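MIP07328p (Drosophila melanogaster, PDB 6FKK) probably acts as a chemorepellent axon guidance cue that binds semaphorin receptors through its extracellular part, represented here by the sema domain and plexin repeat. Local coordinates at residues A[243-249]-A[355-359]; A[233-239]-A[342-348]; A[435-439]-A[490-494]; A[402-406]-A[418-422]. Numbering follows the deposited sequence.

Contact 1. Residues A[243-249]-A[355-359]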
loop_
_atom_site.group_PDB
_atom_site.type_symbol
_atom_site.label_atom_id
_atom_site.label_comp_id
_atom_site.label_asym_id
_atom_site.label_seq_id
_atom_site.Cartn_x
_atom_site.Cartn_y
_atom_site.Cartn_z
ATOM N N HIS A 243 -20.450 -1.024 -25.589
ATOM C CA HIS A 243 -19.976 -1.101 -24.216
ATOM C C HIS A 243 -19.264 -2.413 -23.913
ATOM O O HIS A 243 -18.925 -2.661 -22.752
ATOM C CB HIS A 243 -21.144 -0.917 -23.242
ATOM C CG HIS A 243 -21.996 0.281 -23.528
ATOM N ND1 HIS A 243 -21.620 1.561 -23.184
ATOM C CD2 HIS A 243 -23.212 0.391 -24.112
ATOM C CE1 HIS A 243 -22.565 2.409 -23.550
ATOM N NE2 HIS A 243 -23.542 1.724 -24.116
ATOM N N GLY A 244 -19.029 -3.253 -24.924
ATOM C CA GLY A 244 -18.474 -4.576 -24.692
ATOM C C GLY A 244 -17.018 -4.587 -24.272
ATOM O O GLY A 244 -16.537 -5.613 -23.783
ATOM N N LYS A 245 -16.304 -3.477 -24.456
ATOM C CA LYS A 245 -14.898 -3.390 -24.084
ATOM C C LYS A 245 -14.661 -2.492 -22.877
ATOM O O LYS A 245 -13.507 -2.189 -22.559
ATOM C CB LYS A 245 -14.064 -2.895 -25.267
ATOM C CG LYS A 245 -13.948 -3.882 -26.414
ATOM C CD LYS A 245 -12.990 -3.358 -27.474
ATOM C CE LYS A 245 -12.797 -4.361 -28.599
ATOM N NZ LYS A 245 -11.805 -3.881 -29.600
ATOM N N SER A 246 -15.720 -2.058 -22.199
ATOM C CA SER A 246 -15.611 -1.157 -21.064
ATOM C C SER A 246 -16.275 -1.772 -19.839
ATOM O O SER A 246 -17.172 -2.612 -19.955
ATOM C CB SER A 246 -16.245 0.206 -21.374
ATOM O OG SER A 246 -17.550 0.055 -21.907
ATOM N N TRP A 247 -15.821 -1.350 -18.662
ATOM C CA TRP A 247 -16.412 -1.834 -17.424
ATOM C C TRP A 247 -17.858 -1.371 -17.305
ATOM O O TRP A 247 -18.243 -0.312 -17.809
ATOM C CB TRP A 247 -15.624 -1.333 -16.212
ATOM C CG TRP A 247 -14.189 -1.760 -16.154
ATOM C CD1 TRP A 247 -13.099 -1.031 -16.537
ATOM C CD2 TRP A 247 -13.683 -3.004 -15.655
ATOM N NE1 TRP A 247 -11.948 -1.747 -16.314
ATOM C CE2 TRP A 247 -12.279 -2.962 -15.774
ATOM C CE3 TRP A 247 -14.281 -4.151 -15.123
ATOM C CZ2 TRP A 247 -11.466 -4.022 -15.383
ATOM C CZ3 TRP A 247 -13.471 -5.201 -14.735
ATOM C CH2 TRP A 247 -12.079 -5.130 -14.867
ATOM N N THR A 248 -18.667 -2.185 -16.630
ATOM C CA THR A 248 -20.013 -1.802 -16.226
ATOM C C THR A 248 -20.145 -1.732 -14.713
ATOM O O THR A 248 -21.259 -1.591 -14.199
ATOM C CB THR A 248 -21.044 -2.777 -16.794
ATOM O OG1 THR A 248 -20.780 -4.095 -16.297
ATOM C CG2 THR A 248 -20.976 -2.790 -18.309
ATOM N N SER A 249 -19.027 -1.821 -13.990
ATOM C CA SER A 249 -19.058 -1.854 -12.534
ATOM C C SER A 249 -17.989 -0.962 -11.914
ATOM O O SER A 249 -17.630 -1.164 -10.748
ATOM C CB SER A 249 -18.879 -3.287 -12.028
ATOM O OG SER A 249 -17.612 -3.796 -12.405
ATOM N N VAL A 355 -25.665 1.302 -18.374
ATOM C CA VAL A 355 -24.213 1.352 -18.515
ATOM C C VAL A 355 -23.742 2.793 -18.658
ATOM O O VAL A 355 -22.738 3.194 -18.054
ATOM C CB VAL A 355 -23.759 0.485 -19.703
ATOM C CG1 VAL A 355 -22.248 0.556 -19.864
ATOM C CG2 VAL A 355 -24.210 -0.958 -19.512
ATOM N N ASN A 356 -24.455 3.598 -19.452
ATOM C CA ASN A 356 -24.090 5.004 -19.590
ATOM C C ASN A 356 -24.203 5.745 -18.266
ATOM O O ASN A 356 -23.444 6.690 -18.020
ATOM C CB ASN A 356 -24.960 5.682 -20.649
ATOM C CG ASN A 356 -24.478 5.415 -22.063
ATOM O OD1 ASN A 356 -23.504 6.012 -22.522
ATOM N ND2 ASN A 356 -25.167 4.522 -22.765
ATOM N N PHE A 357 -25.132 5.333 -17.401
ATOM C CA PHE A 357 -25.284 5.996 -16.110
ATOM C C PHE A 357 -24.036 5.821 -15.254
ATOM O O PHE A 357 -23.485 6.797 -14.732
ATOM C CB PHE A 357 -26.515 5.457 -15.382
ATOM C CG PHE A 357 -26.750 6.088 -14.040
ATOM C CD1 PHE A 357 -27.516 7.235 -13.925
ATOM C CD2 PHE A 357 -26.204 5.535 -12.893
ATOM C CE1 PHE A 357 -27.734 7.819 -12.692
ATOM C CE2 PHE A 357 -26.417 6.114 -11.658
ATOM C CZ PHE A 357 -27.184 7.258 -11.557
ATOM N N ILE A 358 -23.576 4.577 -15.094
ATOM C CA ILE A 358 -22.401 4.333 -14.266
ATOM C C ILE A 358 -21.143 4.903 -14.906
ATOM O O ILE A 358 -20.162 5.176 -14.205
ATOM C CB ILE A 358 -22.251 2.828 -13.974
ATOM C CG1 ILE A 358 -21.291 2.606 -12.804
ATOM C CG2 ILE A 358 -21.773 2.080 -15.206
ATOM C CD1 ILE A 358 -21.120 1.160 -12.420
ATOM N N LYS A 359 -21.145 5.103 -16.226
ATOM C CA LYS A 359 -20.053 5.828 -16.862
ATOM C C LYS A 359 -20.154 7.325 -16.609
ATOM O O LYS A 359 -19.130 8.015 -16.567
ATOM C CB LYS A 359 -20.032 5.552 -18.365
ATOM C CG LYS A 359 -19.709 4.115 -18.734
ATOM C CD LYS A 359 -19.628 3.944 -20.241
ATOM C CE LYS A 359 -19.194 2.536 -20.616
ATOM N NZ LYS A 359 -18.965 2.393 -22.082
#

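Contact 2. Residues A[233-239]-A[342-348]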
loop_
_atom_site.group_PDB
_atom_site.type_symbol
_atom_site.label_atom_id
_atom_site.label_comp_id
_atom_site.label_asym_id
_atom_site.label_seq_id
_atom_site.Cartn_x
_atom_site.Cartn_y
_atom_site.Cartn_z
ATOM N N CYS A 233 -16.151 -5.274 -10.482
ATOM C CA CYS A 233 -16.608 -6.647 -10.312
ATOM C C CYS A 233 -15.737 -7.575 -11.148
ATOM O O CYS A 233 -15.462 -7.292 -12.318
ATOM C CB CYS A 233 -18.074 -6.794 -10.722
ATOM S SG CYS A 233 -19.281 -5.990 -9.638
ATOM N N LYS A 234 -15.303 -8.683 -10.548
ATOM C CA LYS A 234 -14.462 -9.618 -11.284
ATOM C C LYS A 234 -15.249 -10.351 -12.364
ATOM O O LYS A 234 -14.695 -10.678 -13.419
ATOM C CB LYS A 234 -13.812 -10.614 -10.322
ATOM C CG LYS A 234 -12.924 -9.967 -9.271
ATOM C CD LYS A 234 -12.112 -10.998 -8.497
ATOM C CE LYS A 234 -13.002 -11.923 -7.686
ATOM N NZ LYS A 234 -12.221 -12.774 -6.745
ATOM N N ASN A 235 -16.537 -10.604 -12.127
ATOM C CA ASN A 235 -17.392 -11.285 -13.090
ATOM C C ASN A 235 -17.937 -10.352 -14.165
ATOM O O ASN A 235 -18.897 -10.716 -14.857
ATOM C CB ASN A 235 -18.548 -11.979 -12.365
ATOM C CG ASN A 235 -19.562 -10.998 -11.809
ATOM O OD1 ASN A 235 -19.230 -9.855 -11.487
ATOM N ND2 ASN A 235 -20.809 -11.441 -11.690
ATOM N N ASP A 236 -17.355 -9.165 -14.314
ATOM C CA ASP A 236 -17.808 -8.225 -15.329
ATOM C C ASP A 236 -17.480 -8.764 -16.717
ATOM O O ASP A 236 -16.334 -9.126 -16.999
ATOM C CB ASP A 236 -17.151 -6.860 -15.111
ATOM C CG ASP A 236 -17.919 -5.721 -15.767
ATOM O OD1 ASP A 236 -18.615 -5.965 -16.776
ATOM O OD2 ASP A 236 -17.824 -4.578 -15.270
ATOM N N ARG A 237 -18.495 -8.837 -17.580
ATOM C CA ARG A 237 -18.320 -9.264 -18.962
ATOM C C ARG A 237 -18.514 -8.118 -19.948
ATOM O O ARG A 237 -18.715 -8.360 -21.143
ATOM C CB ARG A 237 -19.283 -10.401 -19.304
ATOM C CG ARG A 237 -19.168 -11.640 -18.438
ATOM C CD ARG A 237 -20.050 -12.742 -19.005
ATOM N NE ARG A 237 -20.501 -13.685 -17.988
ATOM C CZ ARG A 237 -21.442 -14.602 -18.193
ATOM N NH1 ARG A 237 -22.028 -14.693 -19.379
ATOM N NH2 ARG A 237 -21.801 -15.423 -17.214
ATOM N N GLY A 238 -18.466 -6.876 -19.475
ATOM C CA GLY A 238 -18.752 -5.738 -20.322
ATOM C C GLY A 238 -20.241 -5.545 -20.533
ATOM O O GLY A 238 -21.083 -6.315 -20.067
ATOM N N GLY A 239 -20.568 -4.480 -21.260
ATOM C CA GLY A 239 -21.942 -4.149 -21.547
ATOM C C GLY A 239 -22.348 -4.517 -22.958
ATOM O O GLY A 239 -21.602 -5.164 -23.700
ATOM N N GLN A 342 -23.445 -3.228 -8.635
ATOM C CA GLN A 342 -23.851 -4.537 -8.142
ATOM C C GLN A 342 -23.492 -5.602 -9.171
ATOM O O GLN A 342 -23.893 -5.512 -10.336
ATOM C CB GLN A 342 -25.352 -4.543 -7.853
ATOM C CG GLN A 342 -26.004 -5.911 -7.878
ATOM C CD GLN A 342 -27.504 -5.833 -7.657
ATOM O OE1 GLN A 342 -27.998 -4.916 -7.001
ATOM N NE2 GLN A 342 -28.237 -6.793 -8.212
ATOM N N CYS A 343 -22.733 -6.607 -8.743
ATOM C CA CYS A 343 -22.160 -7.585 -9.667
ATOM C C CYS A 343 -23.259 -8.497 -10.199
ATOM O O CYS A 343 -23.640 -9.478 -9.557
ATOM C CB CYS A 343 -21.061 -8.390 -8.984
ATOM S SG CYS A 343 -19.746 -7.392 -8.239
ATOM N N VAL A 344 -23.766 -8.173 -11.383
ATOM C CA VAL A 344 -24.752 -8.998 -12.069
ATOM C C VAL A 344 -24.052 -10.194 -12.703
ATOM O O VAL A 344 -22.866 -10.132 -13.047
ATOM C CB VAL A 344 -25.505 -8.141 -13.110
ATOM C CG1 VAL A 344 -24.519 -7.328 -13.933
ATOM C CG2 VAL A 344 -26.379 -8.996 -14.013
ATOM N N GLU A 345 -24.784 -11.306 -12.840
ATOM C CA GLU A 345 -24.211 -12.517 -13.422
ATOM C C GLU A 345 -23.680 -12.259 -14.829
ATOM O O GLU A 345 -22.503 -12.501 -15.118
ATOM C CB GLU A 345 -25.252 -13.638 -13.432
ATOM C CG GLU A 345 -24.743 -14.942 -14.029
ATOM C CD GLU A 345 -25.799 -16.033 -14.049
ATOM O OE1 GLU A 345 -26.827 -15.880 -13.356
ATOM O OE2 GLU A 345 -25.603 -17.041 -14.760
ATOM N N ASP A 346 -24.535 -11.765 -15.721
ATOM C CA ASP A 346 -24.144 -11.446 -17.094
ATOM C C ASP A 346 -24.401 -9.959 -17.322
ATOM O O ASP A 346 -25.538 -9.549 -17.582
ATOM C CB ASP A 346 -24.901 -12.307 -18.103
ATOM C CG ASP A 346 -24.355 -12.174 -19.516
ATOM O OD1 ASP A 346 -23.369 -11.429 -19.708
ATOM O OD2 ASP A 346 -24.908 -12.817 -20.434
ATOM N N SER A 347 -23.339 -9.155 -17.232
ATOM C CA SER A 347 -23.460 -7.711 -17.399
ATOM C C SER A 347 -23.780 -7.304 -18.831
ATOM O O SER A 347 -24.171 -6.154 -19.052
ATOM C CB SER A 347 -22.174 -7.022 -16.942
ATOM O OG SER A 347 -21.051 -7.519 -17.649
ATOM N N ARG A 348 -23.621 -8.210 -19.801
ATOM C CA ARG A 348 -23.990 -7.897 -21.176
ATOM C C ARG A 348 -25.492 -7.705 -21.337
ATOM O O ARG A 348 -25.926 -7.102 -22.324
ATOM C CB ARG A 348 -23.502 -8.998 -22.120
ATOM C CG ARG A 348 -22.006 -9.260 -22.051
ATOM C CD ARG A 348 -21.552 -10.210 -23.150
ATOM N NE ARG A 348 -20.986 -11.444 -22.613
ATOM C CZ ARG A 348 -21.631 -12.605 -22.569
ATOM N NH1 ARG A 348 -22.868 -12.695 -23.038
ATOM N NH2 ARG A 348 -21.037 -13.677 -22.061
#

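Contact 3. Residues A[435-439]-A[490-494]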
loop_
_atom_site.group_PDB
_atom_site.type_symbol
_atom_site.label_atom_id
_atom_site.label_comp_id
_atom_site.label_asym_id
_atom_site.label_seq_id
_atom_site.Cartn_x
_atom_site.Cartn_y
_atom_site.Cartn_z
ATOM N N THR A 435 -1.056 8.020 20.669
ATOM C CA THR A 435 -0.100 7.324 19.813
ATOM C C THR A 435 1.151 7.021 20.627
ATOM O O THR A 435 1.901 7.935 20.984
ATOM C CB THR A 435 0.239 8.163 18.581
ATOM O OG1 THR A 435 -0.956 8.424 17.833
ATOM C CG2 THR A 435 1.238 7.434 17.694
ATOM N N VAL A 436 1.373 5.741 20.916
ATOM C CA VAL A 436 2.541 5.299 21.669
ATOM C C VAL A 436 3.647 5.015 20.658
ATOM O O VAL A 436 3.650 3.976 19.997
ATOM C CB VAL A 436 2.232 4.071 22.527
ATOM C CG1 VAL A 436 3.464 3.653 23.320
ATOM C CG2 VAL A 436 1.057 4.350 23.454
ATOM N N VAL A 437 4.589 5.946 20.536
ATOM C CA VAL A 437 5.713 5.779 19.621
ATOM C C VAL A 437 6.739 4.861 20.270
ATOM O O VAL A 437 7.294 5.181 21.326
ATOM C CB VAL A 437 6.335 7.133 19.256
ATOM C CG1 VAL A 437 7.615 6.927 18.459
ATOM C CG2 VAL A 437 5.343 7.972 18.470
ATOM N N ILE A 438 6.994 3.716 19.640
ATOM C CA ILE A 438 7.946 2.759 20.190
ATOM C C ILE A 438 9.378 3.208 19.927
ATOM O O ILE A 438 10.193 3.301 20.852
ATOM C CB ILE A 438 7.680 1.355 19.619
ATOM C CG1 ILE A 438 6.282 0.883 20.015
ATOM C CG2 ILE A 438 8.736 0.374 20.099
ATOM C CD1 ILE A 438 5.892 -0.432 19.389
ATOM N N SER A 439 9.707 3.495 18.668
ATOM C CA SER A 439 11.054 3.927 18.322
ATOM C C SER A 439 11.034 4.631 16.975
ATOM O O SER A 439 10.166 4.375 16.137
ATOM C CB SER A 439 12.030 2.746 18.274
ATOM O OG SER A 439 11.748 1.902 17.170
ATOM N N LEU A 490 10.776 1.447 26.126
ATOM C CA LEU A 490 10.512 1.128 24.727
ATOM C C LEU A 490 9.015 1.070 24.453
ATOM O O LEU A 490 8.552 1.508 23.393
ATOM C CB LEU A 490 11.180 -0.197 24.360
ATOM C CG LEU A 490 11.130 -0.613 22.888
ATOM C CD1 LEU A 490 11.889 0.381 22.016
ATOM C CD2 LEU A 490 11.678 -2.022 22.705
ATOM N N GLN A 491 8.244 0.542 25.405
ATOM C CA GLN A 491 6.791 0.421 25.294
ATOM C C GLN A 491 6.374 -0.386 24.066
ATOM O O GLN A 491 5.297 -0.176 23.503
ATOM C CB GLN A 491 6.116 1.794 25.298
ATOM C CG GLN A 491 6.177 2.478 26.650
ATOM C CD GLN A 491 5.351 3.742 26.696
ATOM O OE1 GLN A 491 5.430 4.582 25.801
ATOM N NE2 GLN A 491 4.542 3.880 27.741
ATOM N N ASP A 492 7.227 -1.317 23.645
ATOM C CA ASP A 492 6.843 -2.302 22.643
ATOM C C ASP A 492 5.975 -3.364 23.307
ATOM O O ASP A 492 6.398 -3.961 24.304
ATOM C CB ASP A 492 8.085 -2.944 22.013
ATOM C CG ASP A 492 7.777 -3.724 20.736
ATOM O OD1 ASP A 492 6.790 -4.489 20.712
ATOM O OD2 ASP A 492 8.534 -3.572 19.753
ATOM N N PRO A 493 4.763 -3.618 22.803
ATOM C CA PRO A 493 3.890 -4.612 23.452
ATOM C C PRO A 493 4.468 -6.016 23.472
ATOM O O PRO A 493 3.951 -6.866 24.207
ATOM C CB PRO A 493 2.605 -4.554 22.611
ATOM C CG PRO A 493 3.042 -4.004 21.292
ATOM C CD PRO A 493 4.141 -3.032 21.605
ATOM N N ILE A 494 5.525 -6.280 22.708
ATOM C CA ILE A 494 6.092 -7.619 22.631
ATOM C C ILE A 494 7.296 -7.811 23.552
ATOM O O ILE A 494 7.669 -8.962 23.826
ATOM C CB ILE A 494 6.466 -7.956 21.173
ATOM C CG1 ILE A 494 6.257 -9.442 20.889
ATOM C CG2 ILE A 494 7.900 -7.552 20.874
ATOM C CD1 ILE A 494 6.285 -9.770 19.417
#

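Contact 4. Residues A[402-406]-A[418-422]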
loop_
_atom_site.group_PDB
_atom_site.type_symbol
_atom_site.label_atom_id
_atom_site.label_comp_id
_atom_site.label_asym_id
_atom_site.label_seq_id
_atom_site.Cartn_x
_atom_site.Cartn_y
_atom_site.Cartn_z
ATOM N N TYR A 402 -4.433 -7.078 22.619
ATOM C CA TYR A 402 -3.796 -7.235 21.319
ATOM C C TYR A 402 -3.686 -5.879 20.635
ATOM O O TYR A 402 -4.673 -5.143 20.543
ATOM C CB TYR A 402 -4.577 -8.220 20.447
ATOM C CG TYR A 402 -4.603 -9.618 21.019
ATOM C CD1 TYR A 402 -5.556 -9.988 21.960
ATOM C CD2 TYR A 402 -3.664 -10.564 20.631
ATOM C CE1 TYR A 402 -5.577 -11.265 22.492
ATOM C CE2 TYR A 402 -3.679 -11.840 21.155
ATOM C CZ TYR A 402 -4.636 -12.185 22.085
ATOM O OH TYR A 402 -4.652 -13.455 22.614
ATOM N N TYR A 403 -2.481 -5.552 20.171
ATOM C CA TYR A 403 -2.208 -4.284 19.510
ATOM C C TYR A 403 -1.545 -4.537 18.164
ATOM O O TYR A 403 -0.716 -5.442 18.033
ATOM C CB TYR A 403 -1.300 -3.389 20.362
ATOM C CG TYR A 403 -1.831 -3.099 21.746
ATOM C CD1 TYR A 403 -2.647 -2.001 21.983
ATOM C CD2 TYR A 403 -1.506 -3.917 22.819
ATOM C CE1 TYR A 403 -3.130 -1.731 23.251
ATOM C CE2 TYR A 403 -1.983 -3.655 24.088
ATOM C CZ TYR A 403 -2.795 -2.562 24.299
ATOM O OH TYR A 403 -3.269 -2.303 25.563
ATOM N N ASP A 404 -1.912 -3.734 17.170
ATOM C CA ASP A 404 -1.220 -3.748 15.888
ATOM C C ASP A 404 0.011 -2.854 15.977
ATOM O O ASP A 404 -0.106 -1.648 16.215
ATOM C CB ASP A 404 -2.145 -3.270 14.771
ATOM C CG ASP A 404 -3.255 -4.255 14.470
ATOM O OD1 ASP A 404 -3.212 -5.377 15.013
ATOM O OD2 ASP A 404 -4.169 -3.908 13.691
ATOM N N VAL A 405 1.191 -3.439 15.798
ATOM C CA VAL A 405 2.422 -2.660 15.734
ATOM C C VAL A 405 2.592 -2.164 14.305
ATOM O O VAL A 405 2.732 -2.962 13.372
ATOM C CB VAL A 405 3.634 -3.487 16.184
ATOM C CG1 VAL A 405 4.889 -2.624 16.183
ATOM C CG2 VAL A 405 3.382 -4.067 17.563
ATOM N N ILE A 406 2.569 -0.847 14.130
ATOM C CA ILE A 406 2.563 -0.226 12.812
ATOM C C ILE A 406 3.954 0.305 12.504
ATOM O O ILE A 406 4.552 1.021 13.318
ATOM C CB ILE A 406 1.514 0.895 12.735
ATOM C CG1 ILE A 406 0.125 0.329 13.032
ATOM C CG2 ILE A 406 1.547 1.558 11.370
ATOM C CD1 ILE A 406 -0.893 1.377 13.409
ATOM N N PHE A 418 5.017 2.286 16.138
ATOM C CA PHE A 418 4.058 2.858 17.073
ATOM C C PHE A 418 2.835 1.961 17.169
ATOM O O PHE A 418 2.528 1.191 16.255
ATOM C CB PHE A 418 3.648 4.284 16.676
ATOM C CG PHE A 418 2.738 4.355 15.478
ATOM C CD1 PHE A 418 3.260 4.443 14.199
ATOM C CD2 PHE A 418 1.361 4.363 15.636
ATOM C CE1 PHE A 418 2.426 4.519 13.098
ATOM C CE2 PHE A 418 0.523 4.436 14.540
ATOM C CZ PHE A 418 1.056 4.516 13.270
ATOM N N ILE A 419 2.139 2.076 18.301
ATOM C CA ILE A 419 0.849 1.437 18.517
ATOM C C ILE A 419 -0.136 2.507 18.970
ATOM O O ILE A 419 0.241 3.626 19.317
ATOM C CB ILE A 419 0.917 0.291 19.548
ATOM C CG1 ILE A 419 1.282 0.839 20.929
ATOM C CG2 ILE A 419 1.910 -0.774 19.103
ATOM C CD1 ILE A 419 1.208 -0.191 22.033
ATOM N N ASN A 420 -1.416 2.148 18.961
ATOM C CA ASN A 420 -2.485 3.053 19.355
ATOM C C ASN A 420 -3.202 2.505 20.579
ATOM O O ASN A 420 -3.432 1.296 20.688
ATOM C CB ASN A 420 -3.488 3.260 18.216
ATOM C CG ASN A 420 -2.899 4.034 17.055
ATOM O OD1 ASN A 420 -2.806 3.524 15.939
ATOM N ND2 ASN A 420 -2.502 5.275 17.311
ATOM N N ILE A 421 -3.550 3.399 21.499
ATOM C CA ILE A 421 -4.314 3.056 22.690
ATOM C C ILE A 421 -5.489 4.018 22.780
ATOM O O ILE A 421 -5.296 5.241 22.788
ATOM C CB ILE A 421 -3.461 3.120 23.968
ATOM C CG1 ILE A 421 -2.428 1.989 23.981
ATOM C CG2 ILE A 421 -4.343 3.055 25.205
ATOM C CD1 ILE A 421 -1.527 2.011 25.194
ATOM N N LEU A 422 -6.699 3.474 22.839
ATOM C CA LEU A 422 -7.923 4.265 22.899
ATOM C C LEU A 422 -8.469 4.213 24.319
ATOM O O LEU A 422 -8.731 3.126 24.846
ATOM C CB LEU A 422 -8.954 3.747 21.896
ATOM C CG LEU A 422 -10.248 4.546 21.747
ATOM C CD1 LEU A 422 -9.951 5.948 21.242
ATOM C CD2 LEU A 422 -11.220 3.833 20.818
#

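Contact 1. Residues A[243-249]-A[355-359]
His243 gives up more surface here than any other residue of the pair. One face of its imidazole lies against Val355. The CB of Val355 sits 4.2 Å from the centroid of the His243 ring, almost on the ring normal, which makes a CH-pi contact. The ring edge is used differently. Lys359 NZ donates a hydrogen bond to His243 ND1 at 3.0 Å. The same ammonium donates to Ser246 OG at 2.7 Å, and Ser246 OG in turn donates to the backbone O of His243 at 3.2 Å. The lysine side chain is nearly fully extended, so its charge reaches from the helix across to the loop. Glu185 provides a salt-bridge partner for that buried charge. Further along, the contact turns mostly apolar. Thr248 CG2 lies 3.9 Å from Val355 CG1. Ile358 CD1 packs against the loop backbone, 3.3 Å from Thr248 O and 3.7 Å from Ser249 CA. Within the sema domain, a seven-bladed beta-propeller in this family, helix 352-360 docks on the loop between strands 225-233 and 251-259. Trp247 leads away from the helix, touches Val232 of strand 225-233 and hydrogen-bonds to the backbone O of Ile177.

Contact 2. Residues A[233-239]-A[342-348]
Gln342 runs into the contact through its backbone, with its C atom 4.3 Å from Cys233 SG. At Cys343 the link becomes covalent. Cys343 SG and Cys233 SG form a disulfide of 2.0 Å, with a chi3 of -85°. Cys233 ends strand 225-233. Both cysteines also touch Tyr206 of strand 206-214. Next, Val344 O lies 2.8 Å from Asn235 ND2. Asn235 belongs to the type I beta turn that runs from Cys233 to Asp236. In this beta-propeller domain, the disulfide and the contacts after it join the loop between strands 225-233 and 251-259 to the loop before helix 352-360. The backbone of Glu345 and the CB of Asp346 lie over one face of the Arg237 guanidinium. Asp346 OD1 is 3.5 Å from Arg237 NH1, a salt bridge of charges alone, because the oxygen sits well out of the guanidinium plane. Asp346 OD1 also accepts from Arg348 N at 3.2 Å, closing an Asx turn. Ser347 points into the other loop, and its OG accepts from Arg237 N at 2.9 Å. A matching Asx turn, Gly238 N to Asp236 OD1 at 2.9 Å, shapes that loop. Arg348 NH2 comes within 3.0 Å of Arg237 NH1. Asp346 lies beside both and offsets the two like charges in a salt-bridge network. Asp346 OD2 is 3.3 Å from Arg348 NH1, again a salt bridge by charge alone.

Contact 3. Residues A[435-439]-A[490-494]
Ile438 lies across the turn formed by residues 490-493 and touches each of them. Its CG2 is 3.7 Å from Leu490 CD1, and its CD1 is 3.8 Å from Pro493 CD. The same CD1 of Ile438 approaches Asp492 CA at 3.9 Å, while Ile438 CG1 meets Gln491 O at 3.8 Å. The backbone also takes part. Ile438 CA makes a CA-H...O contact of 3.5 Å with Leu490 O. Ile438 and Ser439 both face Lys417 on the neighbouring strand, which is a classic beta bulge in strand 432-442. This outermost strand of its four-stranded antiparallel sheet, a propeller blade of the sema domain, here meets the plexin repeat, or PSI domain. The contact is therefore part of the junction between the two domains. On the plexin-repeat side, helix 484-489 has just ended. Gln491 has positive phi, and the chain turns toward strand 495-498. Gln491 OE1 lies 3.3 Å from Val436 CG1. Asp492 OD1 accepts from Ile494 N at 3.0 Å, giving an Asx turn that spans Pro493. Gln491 NE2 hydrogen-bonds to Ser525 O, and Asp492 OD2 to His476. Lys527 NZ hydrogen-bonds to Val437 O and, weakly, to Leu490 O, so it joins the two segments.

Contact 4. Residues A[402-406]-A[418-422]
Ile406 and Phe418 form the tightest apolar pair between the two strands. Ile406 CB sits over the Phe418 ring, 3.9 Å from its centroid, in a CH-pi contact. Ile406 CG2 reaches Phe418 CE1 at 3.5 Å. Next to them, Val405 CG2 meets Ile419 CG2 at 3.9 Å, and Pro493 and Val436 also touch this pair. Ile406 and Phe418 are an antiparallel hydrogen-bonded pair. Ile406 N donates to Phe418 O at 2.9 Å, and Phe418 N donates to Ile406 O at 3.1 Å. Strands 402-410 and 414-423 make the beta hairpin at the middle of a four-stranded blade of the sema propeller. The N-to-C directions of the two short segments differ by 145°, antiparallel but splayed, and they come apart toward Tyr403 and Ile421. There, side chains bridge the widening gap. The Tyr403 ring has Ile419 CD1 over one face, 4.2 Å from Tyr403 CG. Tyr403 CE1 approaches Ile421 CG1 at 3.9 Å, and Tyr403 CD1 lies 3.6 Å from Asn420 O. Asn420 OD1 packs 3.8 Å from Ile406 CD1, while its ND2 hydrogen-bonds to Leu376 O. At the polar edge, Asp404 carries its carboxylate away from strand 414-423 and hydrogen-bonds to Ser279, Tyr286 and the backbone N of Gln394.

How the contacts relate
The four contacts form two clusters about 40 to 48 Å apart between centres. Contacts 1 and 2 share the loop between strands 225-233 and 251-259 and touch directly: Ser249 OG probably hydrogen-bonds to Cys233 N, and Thr248 N to Asp236 OD2. Contacts 3 and 4 share one propeller blade, in which strand 432-442 borders strand 414-423. Chemistry follows place. Contact 1 is buried yet centred on a charged lysine, whereas contact 2 is partly buried, with exposed arginines and a disulfide. Contact 3 is buried and mainly apolar at a domain junction. Contact 4, partly buried, is the one pair of neighbouring strands.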